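Local coordinates for major exported protein (Pseudomonas aeruginosa, PDB 3HE1) that belongs to the Hcp family of secreted type VI secretion proteins and probably builds part of the secretion tube as hexameric rings, at residues H87-F96 / H162-I173; K35-A43 / D97-A106. One frame throughout, in Å; residues are numbered along the deposited sequence.

Contact 1. Residues H87-F96 / H162-I173; sequences HKPVVITKVF and HLEDVHFTYRKI
His87 meets Tyr170 just beyond the paired strands: the phenol OH lies in the imidazole plane, 2.9 Å from ND1, in a hydrogen bond either group could donate. Asp186 takes NE2, so both ring nitrogens of this buried histidine are engaged. Next, Val90 presses CG2 against Tyr170 CE2 (3.4 Å), a compact fit for a beta-branched residue on the buried side. Val91 turns to the other side. With its CG1 anti to the backbone N (chi1 -165°), that methyl sits over the middle of the His167 ring, a CH-pi contact 3.6 Å from the centroid. Strands 90-95 and 162-169 here form an antiparallel ladder within the curled beta-barrel of the Hcp fold, Val90 with Phe168 and Ile92 with Val166 being hydrogen-bonded pairs. Ile92 brings CG1 up to the edge of the Phe168 ring, in its plane, 3.6 Å from CE2. Thr93 OG1 donates to Asp165 OD1 (2.6 Å), coming from above the carboxylate plane; Tyr148 also reaches that oxygen. Lys94, bent at its last two torsions, runs beside the extended Glu164 to a buried salt bridge, whose modelled NZ-OE2 length is doubtfully short; NZ also donates to Val95 O (3.1 Å). Phe96 receives the edge of His162 on its face, ring planes at 64°, while His162 ND1 bonds Tyr132 of the second subunit.

Contact 2. Residues K35-A43 / D97-A106; sequences KQGLITAGA and DKASPLLLAA
Ile39 and Leu102 pass each other, their side chains running opposite ways, and Ile39 has the most surface buried of any residue in the contact. Its CG2, placed anti to the backbone N while CG1 takes chi1 -76°, drops between two leucines of helix 100-106, 3.9 Å from Leu102 CB and 4.0 Å from Leu103 CD2, and also touches CB of Ala99, just ahead of them in the chain. A beta-branched residue suits this place, because one branch can meet the helix while the residue also packs on Ile31 of strand 27-33; the small Ala99 lets the loop come close. Gln36 works at the other end. Its NE2 donates to Leu102 O over 3.2 Å in a nearly straight bond (170° at the hydrogen). The oxygen lies in the plane of the amide, yet NE2 stands above the plane of the carbonyl it meets. Leu102 O already accepts from Ala106 N within the helix, and so has two donors; Gln36 NE2 also bonds Glu111, which helps fix the rotation of the amide. Gln36 OE1 rests against Leu102 CB and CD2, 3.6 Å from each. Lys98, fully extended, runs along the loop and ends 3.4 Å from Ala41 O, a weak bond from NZ. Gly42 occupies the third position of a type II turn, where positive phi is expected, and its lack of a side chain suits the nearby ammonium group. At the start of 97-106, Asp97 OD1 accepts from Ser100 N (2.8 Å), capping the turn into the helix, while a water links Asp97 OD2 and, weakly, Ala43 O. Each segment thus lends the other one backbone carbonyl, Leu102 O to Gln36 and, weakly, Ala41 O to Lys98; with so light a polar grip, apolar packing round Ile39 probably carries more of the contact.

In the fold
From the N terminus, segment 35-43 comes first and waits 53 residues for its partner, 97-106, so contact 2 closes a loop that includes strand 61-71 and strand 86-95. Contact 1 opens inside that loop, at 87-96, and closes after it, at 162-173; the two therefore cross rather than nest. Because 87-96 runs straight into 97-106, one continuous piece of chain serves both. Contact 1 joins two neighbouring strands of the barrel, and contact 2 sets the helix 100-109 beside the loop after strand 27-33. They meet where Glu164 OE2 probably bonds Ser100 OG, and each also reaches the second subunit of the six-chain assembly.

Contact 1. Residues H87-F96 / H162-I173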
# COMPACT_ATOMS: atom_id res chain seq x y z
N HIS A 87 -6.55 -19.71 -20.31
CA HIS A 87 -7.20 -19.66 -19.00
C HIS A 87 -6.20 -19.61 -17.86
O HIS A 87 -5.08 -20.11 -17.97
CB HIS A 87 -8.15 -20.85 -18.81
CG HIS A 87 -9.29 -20.85 -19.77
ND1 HIS A 87 -10.60 -20.91 -19.36
CD2 HIS A 87 -9.32 -20.78 -21.12
CE1 HIS A 87 -11.39 -20.90 -20.42
NE2 HIS A 87 -10.64 -20.81 -21.50
N LYS A 88 -6.63 -18.97 -16.76
CA LYS A 88 -5.87 -18.93 -15.51
C LYS A 88 -6.60 -19.73 -14.44
O LYS A 88 -7.83 -19.85 -14.50
CB LYS A 88 -5.70 -17.49 -15.02
CG LYS A 88 -4.96 -16.61 -15.99
CD LYS A 88 -3.77 -17.33 -16.55
CE LYS A 88 -2.89 -16.40 -17.36
NZ LYS A 88 -1.98 -17.16 -18.26
N PRO A 89 -5.86 -20.27 -13.45
CA PRO A 89 -6.49 -21.15 -12.47
C PRO A 89 -7.62 -20.45 -11.75
O PRO A 89 -7.55 -19.23 -11.59
CB PRO A 89 -5.36 -21.46 -11.49
CG PRO A 89 -4.11 -21.28 -12.30
CD PRO A 89 -4.41 -20.13 -13.22
N VAL A 90 -8.65 -21.19 -11.34
CA VAL A 90 -9.71 -20.58 -10.55
C VAL A 90 -9.28 -20.53 -9.10
O VAL A 90 -8.66 -21.47 -8.60
CB VAL A 90 -11.06 -21.30 -10.69
CG1 VAL A 90 -12.11 -20.69 -9.75
CG2 VAL A 90 -11.54 -21.23 -12.13
N VAL A 91 -9.58 -19.42 -8.43
CA VAL A 91 -9.05 -19.17 -7.10
C VAL A 91 -10.14 -18.79 -6.12
O VAL A 91 -10.69 -17.70 -6.19
CB VAL A 91 -8.03 -18.04 -7.15
CG1 VAL A 91 -7.20 -18.03 -5.87
CG2 VAL A 91 -7.14 -18.17 -8.37
N ILE A 92 -10.45 -19.68 -5.20
CA ILE A 92 -11.46 -19.36 -4.20
C ILE A 92 -10.83 -19.16 -2.82
O ILE A 92 -9.65 -19.41 -2.62
CB ILE A 92 -12.64 -20.39 -4.18
CG1 ILE A 92 -12.17 -21.78 -3.74
CG2 ILE A 92 -13.26 -20.49 -5.54
CD1 ILE A 92 -12.27 -22.04 -2.23
N THR A 93 -11.63 -18.69 -1.88
CA THR A 93 -11.18 -18.52 -0.51
C THR A 93 -12.29 -19.00 0.40
O THR A 93 -13.47 -18.74 0.13
CB THR A 93 -10.82 -17.04 -0.18
OG1 THR A 93 -9.72 -16.62 -0.99
CG2 THR A 93 -10.44 -16.89 1.29
N LYS A 94 -11.92 -19.70 1.46
CA LYS A 94 -12.86 -20.21 2.44
C LYS A 94 -12.24 -20.01 3.83
O LYS A 94 -11.17 -19.41 3.93
CB LYS A 94 -13.13 -21.68 2.15
CG LYS A 94 -11.93 -22.40 1.52
CD LYS A 94 -12.25 -23.85 1.13
CE LYS A 94 -12.79 -24.70 2.30
NZ LYS A 94 -11.82 -24.93 3.42
N VAL A 95 -12.92 -20.47 4.88
CA VAL A 95 -12.32 -20.56 6.21
C VAL A 95 -11.96 -22.03 6.49
O VAL A 95 -12.39 -22.93 5.77
CB VAL A 95 -13.29 -20.06 7.31
CG1 VAL A 95 -13.31 -18.53 7.37
CG2 VAL A 95 -14.67 -20.60 7.06
N PHE A 96 -11.15 -22.29 7.52
CA PHE A 96 -10.80 -23.67 7.89
C PHE A 96 -12.10 -24.42 8.17
O PHE A 96 -13.01 -23.85 8.78
CB PHE A 96 -9.93 -23.71 9.17
CG PHE A 96 -8.48 -23.27 8.99
CD1 PHE A 96 -8.15 -22.18 8.23
CD2 PHE A 96 -7.46 -23.95 9.64
CE1 PHE A 96 -6.84 -21.78 8.10
CE2 PHE A 96 -6.15 -23.56 9.51
CZ PHE A 96 -5.84 -22.47 8.74
N HIS A 162 -9.62 -17.40 10.42
CA HIS A 162 -8.88 -18.54 9.91
C HIS A 162 -9.25 -18.77 8.45
O HIS A 162 -10.40 -19.12 8.12
CB HIS A 162 -9.14 -19.79 10.77
CG HIS A 162 -8.98 -19.57 12.25
ND1 HIS A 162 -9.57 -20.38 13.19
CD2 HIS A 162 -8.30 -18.62 12.94
CE1 HIS A 162 -9.25 -19.95 14.40
NE2 HIS A 162 -8.49 -18.88 14.27
N LEU A 163 -8.28 -18.57 7.56
CA LEU A 163 -8.54 -18.51 6.12
C LEU A 163 -7.77 -19.54 5.29
O LEU A 163 -6.85 -20.19 5.78
CB LEU A 163 -8.26 -17.12 5.58
CG LEU A 163 -9.23 -16.01 5.97
CD1 LEU A 163 -8.88 -14.75 5.20
CD2 LEU A 163 -10.66 -16.44 5.68
N GLU A 164 -8.14 -19.64 4.03
CA GLU A 164 -7.62 -20.70 3.19
C GLU A 164 -8.05 -20.49 1.74
O GLU A 164 -9.24 -20.59 1.41
CB GLU A 164 -8.10 -22.03 3.73
CG GLU A 164 -7.87 -23.22 2.84
CD GLU A 164 -8.20 -24.53 3.56
OE1 GLU A 164 -7.32 -25.04 4.30
OE2 GLU A 164 -9.34 -25.04 3.38
N ASP A 165 -7.09 -20.18 0.89
CA ASP A 165 -7.32 -20.02 -0.54
C ASP A 165 -6.99 -21.31 -1.26
O ASP A 165 -5.94 -21.90 -1.02
CB ASP A 165 -6.40 -18.94 -1.12
CG ASP A 165 -6.52 -17.61 -0.41
OD1 ASP A 165 -7.57 -17.35 0.22
OD2 ASP A 165 -5.56 -16.83 -0.50
N VAL A 166 -7.85 -21.72 -2.19
CA VAL A 166 -7.58 -22.90 -2.99
C VAL A 166 -7.65 -22.63 -4.49
O VAL A 166 -8.55 -21.93 -4.95
CB VAL A 166 -8.54 -24.05 -2.64
CG1 VAL A 166 -8.23 -25.27 -3.49
CG2 VAL A 166 -8.43 -24.37 -1.15
N HIS A 167 -6.70 -23.18 -5.24
CA HIS A 167 -6.61 -22.97 -6.69
C HIS A 167 -6.85 -24.24 -7.49
O HIS A 167 -6.23 -25.27 -7.24
CB HIS A 167 -5.24 -22.45 -7.08
CG HIS A 167 -4.79 -21.30 -6.27
ND1 HIS A 167 -4.13 -20.22 -6.81
CD2 HIS A 167 -4.91 -21.03 -4.94
CE1 HIS A 167 -3.85 -19.35 -5.86
NE2 HIS A 167 -4.32 -19.82 -4.72
N PHE A 168 -7.72 -24.13 -8.49
CA PHE A 168 -8.04 -25.23 -9.36
C PHE A 168 -7.67 -24.89 -10.80
O PHE A 168 -7.93 -23.78 -11.27
CB PHE A 168 -9.54 -25.53 -9.35
CG PHE A 168 -10.17 -25.51 -7.98
CD1 PHE A 168 -10.48 -26.70 -7.33
CD2 PHE A 168 -10.50 -24.30 -7.37
CE1 PHE A 168 -11.09 -26.70 -6.07
CE2 PHE A 168 -11.10 -24.28 -6.11
CZ PHE A 168 -11.40 -25.49 -5.47
N THR A 169 -7.06 -25.83 -11.49
CA THR A 169 -7.12 -25.82 -12.93
C THR A 169 -8.29 -26.75 -13.28
O THR A 169 -8.94 -27.27 -12.37
CB THR A 169 -5.80 -26.25 -13.58
OG1 THR A 169 -5.52 -27.62 -13.24
CG2 THR A 169 -4.66 -25.34 -13.10
N TYR A 170 -8.57 -26.91 -14.57
CA TYR A 170 -9.76 -27.64 -15.03
C TYR A 170 -9.72 -27.82 -16.54
O TYR A 170 -8.99 -27.12 -17.24
CB TYR A 170 -11.02 -26.87 -14.69
CG TYR A 170 -10.94 -25.45 -15.18
CD1 TYR A 170 -11.16 -25.14 -16.52
CD2 TYR A 170 -10.60 -24.42 -14.32
CE1 TYR A 170 -11.06 -23.84 -16.97
CE2 TYR A 170 -10.51 -23.13 -14.76
CZ TYR A 170 -10.74 -22.84 -16.08
OH TYR A 170 -10.63 -21.53 -16.51
N ARG A 171 -10.52 -28.75 -17.03
CA ARG A 171 -10.59 -29.00 -18.45
C ARG A 171 -11.65 -28.08 -19.07
O ARG A 171 -11.65 -27.83 -20.27
CB ARG A 171 -10.91 -30.47 -18.71
CG ARG A 171 -11.42 -30.77 -20.11
CD ARG A 171 -12.07 -32.15 -20.23
NE ARG A 171 -13.24 -32.34 -19.36
CZ ARG A 171 -14.51 -32.34 -19.78
NH1 ARG A 171 -14.80 -32.14 -21.06
NH2 ARG A 171 -15.50 -32.55 -18.91
N LYS A 172 -12.55 -27.55 -18.25
CA LYS A 172 -13.66 -26.80 -18.78
C LYS A 172 -14.40 -26.09 -17.69
O LYS A 172 -14.48 -26.56 -16.57
CB LYS A 172 -14.61 -27.75 -19.52
CG LYS A 172 -15.82 -27.10 -20.16
CD LYS A 172 -16.66 -28.14 -20.89
CE LYS A 172 -17.96 -27.56 -21.41
NZ LYS A 172 -18.78 -28.60 -22.06
N ILE A 173 -14.98 -24.96 -18.05
CA ILE A 173 -15.67 -24.13 -17.10
C ILE A 173 -16.89 -23.59 -17.79
O ILE A 173 -16.86 -23.32 -18.99
CB ILE A 173 -14.80 -22.96 -16.72
CG1 ILE A 173 -15.56 -21.98 -15.83
CG2 ILE A 173 -14.33 -22.30 -17.98
CD1 ILE A 173 -14.65 -20.95 -15.16

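Contact 2. Residues K35-A43 / D97-A106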
# COMPACT_ATOMS: atom_id res chain seq x y z
N LYS A 35 -11.94 -39.78 -6.18
CA LYS A 35 -11.57 -40.69 -5.10
C LYS A 35 -12.42 -40.49 -3.85
O LYS A 35 -12.84 -41.47 -3.23
CB LYS A 35 -10.09 -40.56 -4.76
CG LYS A 35 -9.16 -41.01 -5.87
CD LYS A 35 -9.02 -39.96 -6.97
CE LYS A 35 -8.23 -40.50 -8.15
NZ LYS A 35 -7.50 -39.43 -8.86
N GLN A 36 -12.67 -39.24 -3.50
CA GLN A 36 -13.30 -38.91 -2.22
C GLN A 36 -14.82 -38.71 -2.25
O GLN A 36 -15.44 -38.57 -1.19
CB GLN A 36 -12.65 -37.66 -1.64
CG GLN A 36 -11.16 -37.77 -1.43
CD GLN A 36 -10.62 -36.69 -0.50
OE1 GLN A 36 -11.05 -36.58 0.66
NE2 GLN A 36 -9.67 -35.90 -0.99
N GLY A 37 -15.42 -38.69 -3.43
CA GLY A 37 -16.85 -38.44 -3.52
C GLY A 37 -17.15 -36.96 -3.30
O GLY A 37 -16.40 -36.10 -3.79
N LEU A 38 -18.23 -36.66 -2.59
CA LEU A 38 -18.61 -35.27 -2.30
C LEU A 38 -17.76 -34.76 -1.14
O LEU A 38 -17.94 -35.17 0.01
CB LEU A 38 -20.11 -35.16 -1.98
CG LEU A 38 -20.69 -33.74 -1.85
CD1 LEU A 38 -20.40 -32.88 -3.08
CD2 LEU A 38 -22.19 -33.76 -1.57
N ILE A 39 -16.82 -33.88 -1.46
CA ILE A 39 -15.82 -33.46 -0.49
C ILE A 39 -16.40 -32.39 0.43
O ILE A 39 -15.91 -32.18 1.53
CB ILE A 39 -14.53 -32.99 -1.20
CG1 ILE A 39 -13.74 -34.22 -1.68
CG2 ILE A 39 -13.68 -32.11 -0.28
CD1 ILE A 39 -12.74 -33.93 -2.80
N THR A 40 -17.47 -31.75 -0.02
CA THR A 40 -18.06 -30.65 0.72
C THR A 40 -19.27 -31.14 1.53
O THR A 40 -20.03 -30.34 2.07
CB THR A 40 -18.50 -29.54 -0.25
OG1 THR A 40 -19.52 -30.06 -1.11
CG2 THR A 40 -17.33 -29.07 -1.10
N ALA A 41 -19.44 -32.45 1.61
CA ALA A 41 -20.56 -33.06 2.34
C ALA A 41 -20.55 -32.76 3.84
O ALA A 41 -19.59 -33.10 4.54
CB ALA A 41 -20.58 -34.57 2.11
N GLY A 42 -21.62 -32.15 4.35
CA GLY A 42 -21.70 -31.82 5.76
C GLY A 42 -20.66 -30.79 6.19
O GLY A 42 -20.36 -30.63 7.38
N ALA A 43 -20.11 -30.09 5.20
CA ALA A 43 -19.04 -29.13 5.41
C ALA A 43 -19.48 -27.70 5.78
O ALA A 43 -18.67 -26.92 6.26
CB ALA A 43 -18.11 -29.11 4.20
N ASP A 97 -12.20 -25.69 7.76
CA ASP A 97 -13.44 -26.45 7.94
C ASP A 97 -13.29 -27.97 7.77
O ASP A 97 -12.18 -28.49 7.72
CB ASP A 97 -14.53 -25.93 7.00
CG ASP A 97 -14.21 -26.17 5.53
OD1 ASP A 97 -13.24 -26.91 5.24
OD2 ASP A 97 -14.92 -25.60 4.67
N LYS A 98 -14.42 -28.68 7.68
CA LYS A 98 -14.44 -30.13 7.53
C LYS A 98 -13.79 -30.60 6.22
O LYS A 98 -13.13 -31.64 6.18
CB LYS A 98 -15.86 -30.66 7.63
CG LYS A 98 -16.04 -32.10 7.10
CD LYS A 98 -17.47 -32.58 7.34
CE LYS A 98 -17.64 -34.08 7.11
NZ LYS A 98 -19.00 -34.54 7.53
N ALA A 99 -13.98 -29.83 5.15
CA ALA A 99 -13.41 -30.13 3.84
C ALA A 99 -11.91 -29.96 3.81
O ALA A 99 -11.21 -30.68 3.10
CB ALA A 99 -14.05 -29.23 2.78
N SER A 100 -11.42 -28.99 4.58
CA SER A 100 -10.06 -28.49 4.45
C SER A 100 -8.99 -29.57 4.47
O SER A 100 -8.09 -29.57 3.63
CB SER A 100 -9.76 -27.46 5.54
OG SER A 100 -10.61 -26.34 5.43
N PRO A 101 -9.08 -30.50 5.44
CA PRO A 101 -8.07 -31.57 5.48
C PRO A 101 -8.25 -32.46 4.26
O PRO A 101 -7.29 -33.07 3.79
CB PRO A 101 -8.41 -32.34 6.76
CG PRO A 101 -9.24 -31.38 7.58
CD PRO A 101 -10.02 -30.61 6.57
N LEU A 102 -9.47 -32.51 3.75
CA LEU A 102 -9.77 -33.30 2.57
C LEU A 102 -9.15 -32.66 1.34
O LEU A 102 -8.50 -33.35 0.55
CB LEU A 102 -11.29 -33.49 2.41
CG LEU A 102 -11.98 -34.15 3.63
CD1 LEU A 102 -13.48 -34.38 3.42
CD2 LEU A 102 -11.29 -35.46 4.03
N LEU A 103 -9.34 -31.35 1.19
CA LEU A 103 -8.83 -30.61 0.03
C LEU A 103 -7.34 -30.74 -0.12
O LEU A 103 -6.83 -30.84 -1.24
CB LEU A 103 -9.21 -29.14 0.12
CG LEU A 103 -10.72 -29.00 0.07
CD1 LEU A 103 -11.15 -27.64 0.59
CD2 LEU A 103 -11.16 -29.20 -1.35
N LEU A 104 -6.64 -30.74 1.01
CA LEU A 104 -5.20 -30.96 1.01
C LEU A 104 -4.92 -32.36 0.51
O LEU A 104 -4.07 -32.57 -0.35
CB LEU A 104 -4.61 -30.74 2.40
CG LEU A 104 -4.68 -29.27 2.82
CD1 LEU A 104 -4.87 -29.10 4.32
CD2 LEU A 104 -3.47 -28.50 2.30
N ALA A 105 -5.64 -33.34 1.05
CA ALA A 105 -5.46 -34.70 0.56
C ALA A 105 -5.58 -34.64 -0.95
O ALA A 105 -4.71 -35.12 -1.67
CB ALA A 105 -6.50 -35.63 1.16
N ALA A 106 -6.66 -34.02 -1.43
CA ALA A 106 -6.87 -33.85 -2.86
C ALA A 106 -5.62 -33.26 -3.52
O ALA A 106 -5.08 -33.84 -4.46
CB ALA A 106 -8.09 -32.96 -3.11
O HOH W 1 -17.40 -24.05 4.88